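Local coordinates for protein sorting nexin GRD19 (Saccharomyces cerevisiae, PDB 1OCS) that binds phosphatidylinositol 3-phosphate and, as part of the retrieval machinery at the prevacuolar compartment, is required to retain late Golgi membrane proteins, at residues 40-45 with 77-82; 112-117 with 125-130. All coordinates share one frame; numbering follows the deposited sequence.

Contact 1: residues 40-45 with 77-82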
loop_
_atom_site.group_PDB
_atom_site.type_symbol
_atom_site.label_atom_id
_atom_site.label_comp_id
_atom_site.label_asym_id
_atom_site.label_seq_id
_atom_site.Cartn_x
_atom_site.Cartn_y
_atom_site.Cartn_z
ATOM N N VAL A 40 -5.405 -5.205 2.161
ATOM C CA VAL A 40 -4.554 -4.700 3.227
ATOM C C VAL A 40 -5.237 -5.195 4.491
ATOM O O VAL A 40 -6.412 -4.921 4.712
ATOM C CB VAL A 40 -4.497 -3.158 3.232
ATOM C CG1 VAL A 40 -3.604 -2.670 4.379
ATOM C CG2 VAL A 40 -3.961 -2.656 1.894
ATOM N N HIS A 41 -4.511 -5.945 5.307
ATOM C CA HIS A 41 -5.087 -6.489 6.525
ATOM C C HIS A 41 -3.972 -6.889 7.487
ATOM O O HIS A 41 -2.834 -6.442 7.353
ATOM C CB HIS A 41 -5.933 -7.717 6.170
ATOM C CG HIS A 41 -5.120 -8.912 5.786
ATOM N ND1 HIS A 41 -4.082 -8.843 4.881
ATOM C CD2 HIS A 41 -5.162 -10.196 6.213
ATOM C CE1 HIS A 41 -3.516 -10.032 4.771
ATOM N NE2 HIS A 41 -4.153 -10.870 5.569
ATOM N N ASN A 42 -4.308 -7.726 8.462
ATOM C CA ASN A 42 -3.330 -8.212 9.431
ATOM C C ASN A 42 -2.480 -7.102 10.063
ATOM O O ASN A 42 -1.249 -7.166 10.050
ATOM C CB ASN A 42 -2.409 -9.231 8.755
ATOM C CG ASN A 42 -1.534 -9.983 9.743
ATOM O OD1 ASN A 42 -0.467 -10.484 9.382
ATOM N ND2 ASN A 42 -1.988 -10.085 10.989
ATOM N N PRO A 43 -3.122 -6.067 10.620
ATOM C CA PRO A 43 -2.325 -5.003 11.235
ATOM C C PRO A 43 -1.598 -5.546 12.461
ATOM O O PRO A 43 -2.126 -6.407 13.173
ATOM C CB PRO A 43 -3.373 -3.953 11.595
ATOM C CG PRO A 43 -4.589 -4.789 11.886
ATOM C CD PRO A 43 -4.564 -5.795 10.759
ATOM N N LYS A 44 -0.386 -5.060 12.699
ATOM C CA LYS A 44 0.394 -5.507 13.845
ATOM C C LYS A 44 1.181 -4.376 14.495
ATOM O O LYS A 44 1.907 -3.642 13.823
ATOM C CB LYS A 44 1.370 -6.615 13.430
ATOM C CG LYS A 44 0.722 -7.979 13.213
ATOM C CD LYS A 44 1.653 -8.941 12.470
ATOM C CE LYS A 44 2.952 -9.203 13.222
ATOM N NZ LYS A 44 3.897 -10.028 12.407
ATOM N N THR A 45 1.030 -4.233 15.805
ATOM C CA THR A 45 1.776 -3.223 16.533
ATOM C C THR A 45 2.919 -3.967 17.195
ATOM O O THR A 45 2.707 -4.875 18.003
ATOM C CB THR A 45 0.913 -2.527 17.585
ATOM O OG1 THR A 45 -0.055 -1.714 16.917
ATOM C CG2 THR A 45 1.772 -1.640 18.492
ATOM N N LYS A 77 3.574 -10.741 -0.774
ATOM C CA LYS A 77 3.114 -10.533 0.587
ATOM C C LYS A 77 4.179 -9.676 1.252
ATOM O O LYS A 77 5.312 -10.117 1.443
ATOM C CB LYS A 77 2.968 -11.873 1.315
ATOM C CG LYS A 77 1.814 -11.908 2.306
ATOM C CD LYS A 77 1.641 -13.283 2.947
ATOM C CE LYS A 77 2.771 -13.594 3.917
ATOM N NZ LYS A 77 2.544 -14.880 4.642
ATOM N N VAL A 78 3.819 -8.440 1.575
ATOM C CA VAL A 78 4.751 -7.516 2.200
ATOM C C VAL A 78 4.069 -6.751 3.326
ATOM O O VAL A 78 2.842 -6.740 3.425
ATOM C CB VAL A 78 5.279 -6.490 1.173
ATOM C CG1 VAL A 78 5.993 -7.202 0.032
ATOM C CG2 VAL A 78 4.113 -5.649 0.633
ATOM N N ARG A 79 4.865 -6.116 4.179
ATOM C CA ARG A 79 4.311 -5.321 5.265
ATOM C C ARG A 79 4.674 -3.866 5.011
ATOM O O ARG A 79 5.753 -3.576 4.507
ATOM C CB ARG A 79 4.852 -5.788 6.616
ATOM C CG ARG A 79 4.307 -7.140 7.011
ATOM C CD ARG A 79 4.292 -7.349 8.519
ATOM N NE ARG A 79 3.146 -8.178 8.872
ATOM C CZ ARG A 79 2.010 -7.717 9.382
ATOM N NH1 ARG A 79 1.852 -6.424 9.627
ATOM N NH2 ARG A 79 1.010 -8.553 9.615
ATOM N N ARG A 80 3.760 -2.962 5.344
ATOM C CA ARG A 80 3.970 -1.537 5.127
ATOM C C ARG A 80 3.419 -0.700 6.276
ATOM O O ARG A 80 2.310 -0.951 6.763
ATOM C CB ARG A 80 3.268 -1.093 3.835
ATOM C CG ARG A 80 3.783 -1.747 2.566
ATOM C CD ARG A 80 5.167 -1.236 2.203
ATOM N NE ARG A 80 5.626 -1.770 0.919
ATOM C CZ ARG A 80 6.556 -2.711 0.778
ATOM N NH1 ARG A 80 7.144 -3.249 1.847
ATOM N NH2 ARG A 80 6.912 -3.106 -0.438
ATOM N N ARG A 81 4.201 0.290 6.699
ATOM C CA ARG A 81 3.787 1.208 7.758
ATOM C C ARG A 81 2.897 2.232 7.075
ATOM O O ARG A 81 2.950 2.391 5.855
ATOM C CB ARG A 81 4.982 1.968 8.338
ATOM C CG ARG A 81 6.041 1.146 9.060
ATOM C CD ARG A 81 7.269 2.032 9.270
ATOM N NE ARG A 81 8.271 1.480 10.178
ATOM C CZ ARG A 81 8.476 1.904 11.424
ATOM N NH1 ARG A 81 9.419 1.339 12.172
ATOM N NH2 ARG A 81 7.741 2.891 11.931
ATOM N N TYR A 82 2.089 2.938 7.853
ATOM C CA TYR A 82 1.240 3.966 7.278
ATOM C C TYR A 82 2.137 4.980 6.571
ATOM O O TYR A 82 1.780 5.519 5.526
ATOM C CB TYR A 82 0.431 4.658 8.373
ATOM C CG TYR A 82 -0.518 5.697 7.837
ATOM C CD1 TYR A 82 -0.150 7.041 7.772
ATOM C CD2 TYR A 82 -1.780 5.330 7.371
ATOM C CE1 TYR A 82 -1.023 7.998 7.256
ATOM C CE2 TYR A 82 -2.654 6.275 6.853
ATOM C CZ TYR A 82 -2.271 7.604 6.798
ATOM O OH TYR A 82 -3.143 8.528 6.278
#

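Contact 2: residues 112-117 with 125-130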
loop_
_atom_site.group_PDB
_atom_site.type_symbol
_atom_site.label_atom_id
_atom_site.label_comp_id
_atom_site.label_asym_id
_atom_site.label_seq_id
_atom_site.Cartn_x
_atom_site.Cartn_y
_atom_site.Cartn_z
ATOM N N LYS A 112 -5.301 9.926 7.769
ATOM C CA LYS A 112 -4.133 10.779 7.962
ATOM C C LYS A 112 -4.270 11.530 9.279
ATOM O O LYS A 112 -3.406 11.440 10.154
ATOM C CB LYS A 112 -4.000 11.784 6.810
ATOM C CG LYS A 112 -3.413 11.208 5.527
ATOM C CD LYS A 112 -3.461 12.211 4.376
ATOM C CE LYS A 112 -4.891 12.489 3.930
ATOM N NZ LYS A 112 -4.953 13.533 2.876
ATOM N N ILE A 113 -5.365 12.273 9.405
ATOM C CA ILE A 113 -5.643 13.049 10.607
ATOM C C ILE A 113 -5.672 12.127 11.822
ATOM O O ILE A 113 -6.122 10.985 11.734
ATOM C CB ILE A 113 -7.007 13.774 10.498
ATOM C CG1 ILE A 113 -7.030 14.660 9.250
ATOM C CG2 ILE A 113 -7.265 14.600 11.756
ATOM C CD1 ILE A 113 -5.939 15.712 9.214
ATOM N N LEU A 114 -5.196 12.633 12.955
ATOM C CA LEU A 114 -5.163 11.850 14.180
ATOM C C LEU A 114 -5.593 12.682 15.385
ATOM O O LEU A 114 -4.983 13.705 15.694
ATOM C CB LEU A 114 -3.750 11.305 14.404
ATOM C CG LEU A 114 -3.567 9.786 14.509
ATOM C CD1 LEU A 114 -4.209 9.091 13.320
ATOM C CD2 LEU A 114 -2.083 9.465 14.578
ATOM N N LEU A 115 -6.656 12.246 16.052
ATOM C CA LEU A 115 -7.149 12.937 17.238
ATOM C C LEU A 115 -7.298 11.900 18.342
ATOM O O LEU A 115 -7.722 12.206 19.456
ATOM C CB LEU A 115 -8.501 13.602 16.962
ATOM C CG LEU A 115 -9.031 14.487 18.097
ATOM C CD1 LEU A 115 -8.024 15.591 18.401
ATOM C CD2 LEU A 115 -10.376 15.088 17.704
ATOM N N SER A 116 -6.939 10.666 18.007
ATOM C CA SER A 116 -6.998 9.544 18.933
ATOM C C SER A 116 -5.618 8.881 18.968
ATOM O O SER A 116 -4.820 9.061 18.051
ATOM C CB SER A 116 -8.060 8.546 18.460
ATOM O OG SER A 116 -8.129 7.422 19.316
ATOM N N ASN A 117 -5.340 8.129 20.029
ATOM C CA ASN A 117 -4.060 7.437 20.191
ATOM C C ASN A 117 -3.772 6.571 18.964
ATOM O O ASN A 117 -4.548 5.677 18.640
ATOM C CB ASN A 117 -4.108 6.562 21.447
ATOM C CG ASN A 117 -2.772 5.908 21.768
ATOM O OD1 ASN A 117 -2.582 5.386 22.867
ATOM N ND2 ASN A 117 -1.847 5.926 20.818
ATOM N N GLU A 125 -7.744 -0.092 13.250
ATOM C CA GLU A 125 -8.775 -0.753 12.454
ATOM C C GLU A 125 -9.308 0.193 11.383
ATOM O O GLU A 125 -9.590 -0.224 10.258
ATOM C CB GLU A 125 -9.926 -1.233 13.344
ATOM C CG GLU A 125 -11.101 -1.807 12.562
ATOM C CD GLU A 125 -10.720 -3.002 11.703
ATOM O OE1 GLU A 125 -11.539 -3.397 10.844
ATOM O OE2 GLU A 125 -9.609 -3.550 11.887
ATOM N N GLU A 126 -9.445 1.470 11.731
ATOM C CA GLU A 126 -9.930 2.460 10.780
ATOM C C GLU A 126 -8.915 2.630 9.657
ATOM O O GLU A 126 -9.285 2.783 8.497
ATOM C CB GLU A 126 -10.186 3.799 11.480
ATOM C CG GLU A 126 -11.343 3.740 12.478
ATOM C CD GLU A 126 -11.680 5.092 13.091
ATOM O OE1 GLU A 126 -10.828 5.655 13.816
ATOM O OE2 GLU A 126 -12.802 5.589 12.844
ATOM N N ARG A 127 -7.630 2.595 10.000
ATOM C CA ARG A 127 -6.595 2.719 8.985
ATOM C C ARG A 127 -6.568 1.475 8.108
ATOM O O ARG A 127 -6.425 1.572 6.892
ATOM C CB ARG A 127 -5.221 2.928 9.624
ATOM C CG ARG A 127 -4.999 4.358 10.061
ATOM C CD ARG A 127 -3.564 4.643 10.469
ATOM N NE ARG A 127 -3.339 6.085 10.460
ATOM C CZ ARG A 127 -2.215 6.682 10.834
ATOM N NH1 ARG A 127 -1.185 5.963 11.264
ATOM N NH2 ARG A 127 -2.129 8.005 10.764
ATOM N N ARG A 128 -6.708 0.310 8.731
ATOM C CA ARG A 128 -6.700 -0.944 7.987
ATOM C C ARG A 128 -7.791 -0.907 6.916
ATOM O O ARG A 128 -7.521 -1.134 5.739
ATOM C CB ARG A 128 -6.952 -2.124 8.923
ATOM C CG ARG A 128 -6.699 -3.478 8.285
ATOM C CD ARG A 128 -7.739 -4.484 8.726
ATOM N NE ARG A 128 -9.054 -4.110 8.223
ATOM C CZ ARG A 128 -10.181 -4.754 8.506
ATOM N NH1 ARG A 128 -11.328 -4.330 7.993
ATOM N NH2 ARG A 128 -10.164 -5.817 9.304
ATOM N N GLN A 129 -9.022 -0.614 7.335
ATOM C CA GLN A 129 -10.156 -0.544 6.414
ATOM C C GLN A 129 -9.931 0.517 5.348
ATOM O O GLN A 129 -10.135 0.266 4.163
ATOM C CB GLN A 129 -11.452 -0.225 7.167
ATOM C CG GLN A 129 -11.860 -1.283 8.172
ATOM C CD GLN A 129 -13.183 -0.974 8.848
ATOM O OE1 GLN A 129 -13.567 -1.642 9.809
ATOM N NE2 GLN A 129 -13.890 0.035 8.346
ATOM N N GLY A 130 -9.520 1.707 5.777
ATOM C CA GLY A 130 -9.278 2.780 4.832
ATOM C C GLY A 130 -8.188 2.430 3.838
ATOM O O GLY A 130 -8.352 2.610 2.627
#

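Contact 1: residues 40-45 with 77-82
The three-stranded antiparallel sheet of the PX domain is bridged here from one outer strand to the other, by Arg79 reaching over to Asn42 and Lys44. Residues 40-45 lie on strand 36-46; segment 77-82 lies on strand 75-81 and runs into the helix that follows. Strand 57-66 runs between them, so the two segments share no backbone ladder. The contact is made by side chains and by one backbone carbonyl.

Arg79 NH2 donates to Asn42 O at 2.7 Å. The nitrogen lies in the carbonyl plane, and the oxygen lies close to the guanidinium plane, at its edge. Arg79 NH1 adds a weak bond to the same oxygen at 3.2 Å. Two N-H groups therefore share one acceptor, which restrains the rotation of the guanidinium. Asn42 has CG anti to its own N (chi1 -169°), and its OD1 lies beyond NH2, near the guanidinium plane, while the carbonyl oxygen sits between NH1 and NH2. The amide plane is turned 75° from that of the guanidinium. OD1 lies 2.4 Å from Arg79 NH2, too short to be trusted in detail.

Lys44 crosses Arg79 at about a right angle. Its methylene CD sits over one guanidinium face, 3.3 Å from Arg79 CZ and offset toward the rim. The bend at chi3 (60°) of Lys44 leaves NZ 4.1 Å from Arg79 NE, a pair of like charges at the surface. The salt bridge from Arg79 NH1 to Asp59 probably offsets part of this charge.

Asp59 belongs to the central strand, so Arg79 is tied to all three strands. Strand 57-66 pairs by backbone hydrogen bonds with both outer strands, through His41 and Lys44 on one and Val78 and Arg80 on the other. Helix 121-139 packs against strand 36-46 through Val40, Pro43 and Thr45.

Contact 2: residues 112-117 with 125-130
Residues 112-117 form an irregular loop beside residues 125-130 of helix 121-139, with the nearest CA atoms, those of Lys112 and Arg127, 8.5 Å apart. The loop leads into this helix of the PX domain, and the two sides together hold Lys112 and Arg127, both of which bind phosphatidylinositol 3-phosphate.

Arg127 carries the contact. Its CG is anti to the carbonyl carbon (chi1 -80°), and the chain is extended from CG to NE, which brings the guanidinium from the helix to the loop. There NH2 donates a hydrogen bond to Gly111 O, just before the segment. This bond probably steadies the guanidinium of a lipid-binding residue. Lys112 O also lies at the guanidinium edge, in its plane, but 3.7 Å from Arg127 NH2.

Leu114 crosses the arginine side chain at about a right angle. Its branch CD1 meets the guanidinium obliquely and comes within 4.0 Å of Arg127 CZ. The same leucine touches Val123, so it packs on the helix at two places. The ring of Tyr82 makes a cation-pi contact with Arg127. The nearest approach between the two segments is from Leu114 CD1 to Arg127 NH2, at 3.5 Å.

How the contacts relate
Contact 1 spans the sheet and contact 2 joins the loop to helix 121-139; their centres are about 14 Å apart. Tyr82 links them directly. Its CG lies 3.5 Å from Arg127 NH1, and its hydroxyl is hydrogen-bonded to Pro110 O. The side chain also reaches Lys112, though the closeness of that approach is doubtful. At a second junction His41 CA meets Arg128 CG at 3.8 Å. Three of the four lipid-binding residues lie in the segments: Arg81 in 77-82, though it does not touch 40-45, and Lys112 and Arg127 in contact 2. Ser83 follows 77-82. The side chain of Arg127 is about 8 Å from those of Arg81 and Ser83 and about 12 Å from that of Arg79.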